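Local atomic coordinates of heterokaryon incompatibility protein s (Podospora anserina, PDB entry 2WVQ), a protein that triggers heterokaryon incompatibility between genetically different fungal strains, forming the [het-s] prion and provoking cell death when it meets the incompatible het-S protein. Residues Ile51-Leu56 and Asp135-Arg140. The protein carries 2 engineered substitutions. Numbering follows the deposited sequence.
Sequences IAKARL and DLVSRR
Helices 42-62 and 124-140 run in roughly the same direction where they meet, their local axes 9.6 Å apart and inclined by 29°. The tight part centres on A54, where the backbones come nearest, with A54 CA 6.0 Å from V137 CA, a closeness consistent with the small alanine side chain. V137 points toward the partner helix and splits its two methyls: CG1 lies 3.9 Å from A54 CA, against the backbone, while CG2 meets the aliphatic end of K53, 3.9 Å from CE. K53, with CG anti to its backbone N (chi1 -180°) and an extended chain, crosses V137 at about a right angle and carries its ammonium on to a salt bridge with E30. Beside V137, the CD2 branch of L136 reaches A54 CB at 3.9 Å. The side formed by R140 is looser and partly open to solvent. The extended chain of R140 brings NH1 to 3.7 Å from A54 O, which lies at the guanidinium edge, but no hydrogen bond joins the two segments; NH1 instead bonds S57 OG, and NH2 pairs with E191. V26 of helix 18-28 also touches K53 and V137. With K53, A54 and V137 buried, this is interior helix-helix packing within the globular, mainly α-helical HeLo domain.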
ATOM      1  N   ILE A  51      -5.838  17.976  -4.900  1.00 28.52           N
ATOM      2  CA  ILE A  51      -7.007  17.927  -4.021  1.00 28.49           C
ATOM      3  C   ILE A  51      -6.806  17.042  -2.799  1.00 29.52           C
ATOM      4  O   ILE A  51      -7.218  17.441  -1.695  1.00 30.45           O
ATOM      5  CB  ILE A  51      -8.308  17.595  -4.779  1.00 28.26           C
ATOM      6  CG1 ILE A  51      -8.701  18.774  -5.668  1.00 25.85           C
ATOM      7  CG2 ILE A  51      -9.459  17.268  -3.827  1.00 26.55           C
ATOM      8  CD1 ILE A  51      -9.649  18.362  -6.764  1.00 27.96           C
ATOM      9  N   ALA A  52      -6.183  15.872  -2.969  1.00 29.07           N
ATOM     10  CA  ALA A  52      -5.846  15.005  -1.822  1.00 29.16           C
ATOM     11  C   ALA A  52      -4.880  15.718  -0.878  1.00 28.00           C
ATOM     12  O   ALA A  52      -5.002  15.615   0.375  1.00 27.56           O
ATOM     13  CB  ALA A  52      -5.259  13.655  -2.275  1.00 27.70           C
ATOM     14  N   LYS A  53      -3.919  16.430  -1.464  1.00 27.21           N
ATOM     15  CA  LYS A  53      -2.975  17.230  -0.687  1.00 28.24           C
ATOM     16  C   LYS A  53      -3.717  18.379   0.027  1.00 28.12           C
ATOM     17  O   LYS A  53      -3.427  18.683   1.176  1.00 27.19           O
ATOM     18  CB  LYS A  53      -1.866  17.775  -1.581  1.00 28.48           C
ATOM     19  CG  LYS A  53      -0.827  18.617  -0.869  1.00 27.80           C
ATOM     20  CD  LYS A  53       0.081  19.378  -1.871  1.00 29.07           C
ATOM     21  CE  LYS A  53       1.465  19.582  -1.234  1.00 30.67           C
ATOM     22  NZ  LYS A  53       2.312  20.496  -2.020  1.00 33.09           N
ATOM     23  N   ALA A  54      -4.671  19.005  -0.658  1.00 28.02           N
ATOM     24  CA  ALA A  54      -5.440  20.129  -0.056  1.00 29.07           C
ATOM     25  C   ALA A  54      -6.288  19.625   1.120  1.00 29.08           C
ATOM     26  O   ALA A  54      -6.464  20.314   2.133  1.00 29.54           O
ATOM     27  CB  ALA A  54      -6.354  20.806  -1.122  1.00 28.44           C
ATOM     28  N   ARG A  55      -6.808  18.415   0.982  1.00 28.62           N
ATOM     29  CA  ARG A  55      -7.706  17.885   1.985  1.00 28.84           C
ATOM     30  C   ARG A  55      -6.959  17.432   3.245  1.00 29.30           C
ATOM     31  O   ARG A  55      -7.458  17.624   4.396  1.00 28.33           O
ATOM     32  CB  ARG A  55      -8.570  16.783   1.413  1.00 29.07           C
ATOM     33  CG  ARG A  55      -9.716  16.430   2.347  1.00 30.64           C
ATOM     34  CD  ARG A  55     -10.191  15.050   2.113  1.00 29.67           C
ATOM     35  NE  ARG A  55     -10.969  14.510   3.221  1.00 29.15           N
ATOM     36  CZ  ARG A  55     -11.335  13.236   3.300  1.00 31.38           C
ATOM     37  NH1 ARG A  55     -10.989  12.377   2.332  1.00 28.50           N
ATOM     38  NH2 ARG A  55     -12.026  12.808   4.342  1.00 29.23           N
ATOM     39  N   LEU A  56      -5.770  16.858   3.029  1.00 28.11           N
ATOM     40  CA  LEU A  56      -4.847  16.490   4.100  1.00 28.20           C
ATOM     41  C   LEU A  56      -4.398  17.775   4.839  1.00 28.00           C
ATOM     42  O   LEU A  56      -4.458  17.868   6.090  1.00 26.14           O
ATOM     43  CB  LEU A  56      -3.621  15.717   3.545  1.00 28.55           C
ATOM     44  CG  LEU A  56      -2.468  15.302   4.499  1.00 28.76           C
ATOM     45  CD1 LEU A  56      -2.903  14.372   5.587  1.00 23.23           C
ATOM     46  CD2 LEU A  56      -1.216  14.699   3.781  1.00 27.99           C
ATOM     47  N   ASP A 135      -1.044  26.795  -3.908  1.00 31.49           N
ATOM     48  CA  ASP A 135      -0.821  28.019  -3.141  1.00 31.11           C
ATOM     49  C   ASP A 135      -1.513  27.973  -1.795  1.00 30.15           C
ATOM     50  O   ASP A 135      -0.923  28.380  -0.797  1.00 31.28           O
ATOM     51  CB  ASP A 135      -1.296  29.249  -3.925  1.00 31.57           C
ATOM     52  CG  ASP A 135      -0.325  29.672  -5.013  1.00 33.92           C
ATOM     53  OD1 ASP A 135      -0.666  30.587  -5.781  1.00 36.62           O
ATOM     54  OD2 ASP A 135       0.784  29.115  -5.097  1.00 39.06           O
ATOM     55  N   LEU A 136      -2.763  27.520  -1.796  1.00 28.83           N
ATOM     56  CA  LEU A 136      -3.602  27.356  -0.613  1.00 30.02           C
ATOM     57  C   LEU A 136      -2.947  26.480   0.465  1.00 30.27           C
ATOM     58  O   LEU A 136      -2.992  26.803   1.655  1.00 28.90           O
ATOM     59  CB  LEU A 136      -4.936  26.778  -1.086  1.00 30.28           C
ATOM     60  CG  LEU A 136      -5.946  25.776  -0.527  1.00 29.85           C
ATOM     61  CD1 LEU A 136      -6.958  25.577  -1.611  1.00 33.45           C
ATOM     62  CD2 LEU A 136      -5.458  24.442  -0.027  1.00 31.54           C
ATOM     63  N   VAL A 137      -2.332  25.369   0.053  1.00 29.76           N
ATOM     64  CA  VAL A 137      -1.541  24.604   1.010  1.00 29.37           C
ATOM     65  C   VAL A 137      -0.247  25.232   1.420  1.00 29.49           C
ATOM     66  O   VAL A 137       0.103  25.143   2.589  1.00 28.46           O
ATOM     67  CB  VAL A 137      -1.497  23.060   0.782  1.00 30.87           C
ATOM     68  CG1 VAL A 137      -2.387  22.580  -0.362  1.00 27.01           C
ATOM     69  CG2 VAL A 137      -0.097  22.424   0.924  1.00 28.76           C
ATOM     70  N   SER A 138       0.436  25.928   0.498  1.00 30.07           N
ATOM     71  CA  SER A 138       1.716  26.581   0.833  1.00 30.85           C
ATOM     72  C   SER A 138       1.505  27.570   1.953  1.00 30.67           C
ATOM     73  O   SER A 138       2.313  27.646   2.848  1.00 30.11           O
ATOM     74  CB  SER A 138       2.360  27.298  -0.363  1.00 31.18           C
ATOM     75  OG  SER A 138       2.890  26.345  -1.283  1.00 35.37           O
ATOM     76  N   ARG A 139       0.379  28.274   1.895  1.00 31.29           N
ATOM     77  CA  ARG A 139      -0.010  29.301   2.869  0.50 31.82           C
ATOM     78  C   ARG A 139      -0.191  28.742   4.274  1.00 32.45           C
ATOM     79  O   ARG A 139      -0.005  29.438   5.247  1.00 32.64           O
ATOM     80  CB  ARG A 139      -1.324  29.943   2.432  0.50 31.51           C
ATOM     81  CG  ARG A 139      -1.193  30.951   1.320  0.50 29.56           C
ATOM     82  CD  ARG A 139      -2.484  31.737   1.134  0.50 28.36           C
ATOM     83  NE  ARG A 139      -2.407  32.477  -0.118  0.50 26.68           N
ATOM     84  CZ  ARG A 139      -3.008  32.108  -1.245  0.50 25.31           C
ATOM     85  NH1 ARG A 139      -3.787  31.028  -1.279  0.50 23.39           N
ATOM     86  NH2 ARG A 139      -2.833  32.828  -2.335  0.50 25.96           N
ATOM     87  N   ARG A 140      -0.576  27.470   4.360  1.00 33.23           N
ATOM     88  CA  ARG A 140      -0.900  26.840   5.642  1.00 34.93           C
ATOM     89  C   ARG A 140       0.252  26.117   6.295  1.00 36.10           C
ATOM     90  O   ARG A 140       0.232  25.883   7.500  1.00 36.88           O
ATOM     91  CB  ARG A 140      -2.003  25.807   5.453  1.00 34.87           C
ATOM     92  CG  ARG A 140      -3.359  26.350   5.211  1.00 34.31           C
ATOM     93  CD  ARG A 140      -4.227  25.174   4.970  1.00 31.96           C
ATOM     94  NE  ARG A 140      -5.602  25.583   4.833  1.00 31.89           N
ATOM     95  CZ  ARG A 140      -6.527  24.917   4.160  1.00 31.18           C
ATOM     96  NH1 ARG A 140      -6.224  23.786   3.503  1.00 31.20           N
ATOM     97  NH2 ARG A 140      -7.743  25.405   4.122  1.00 26.19           N
TER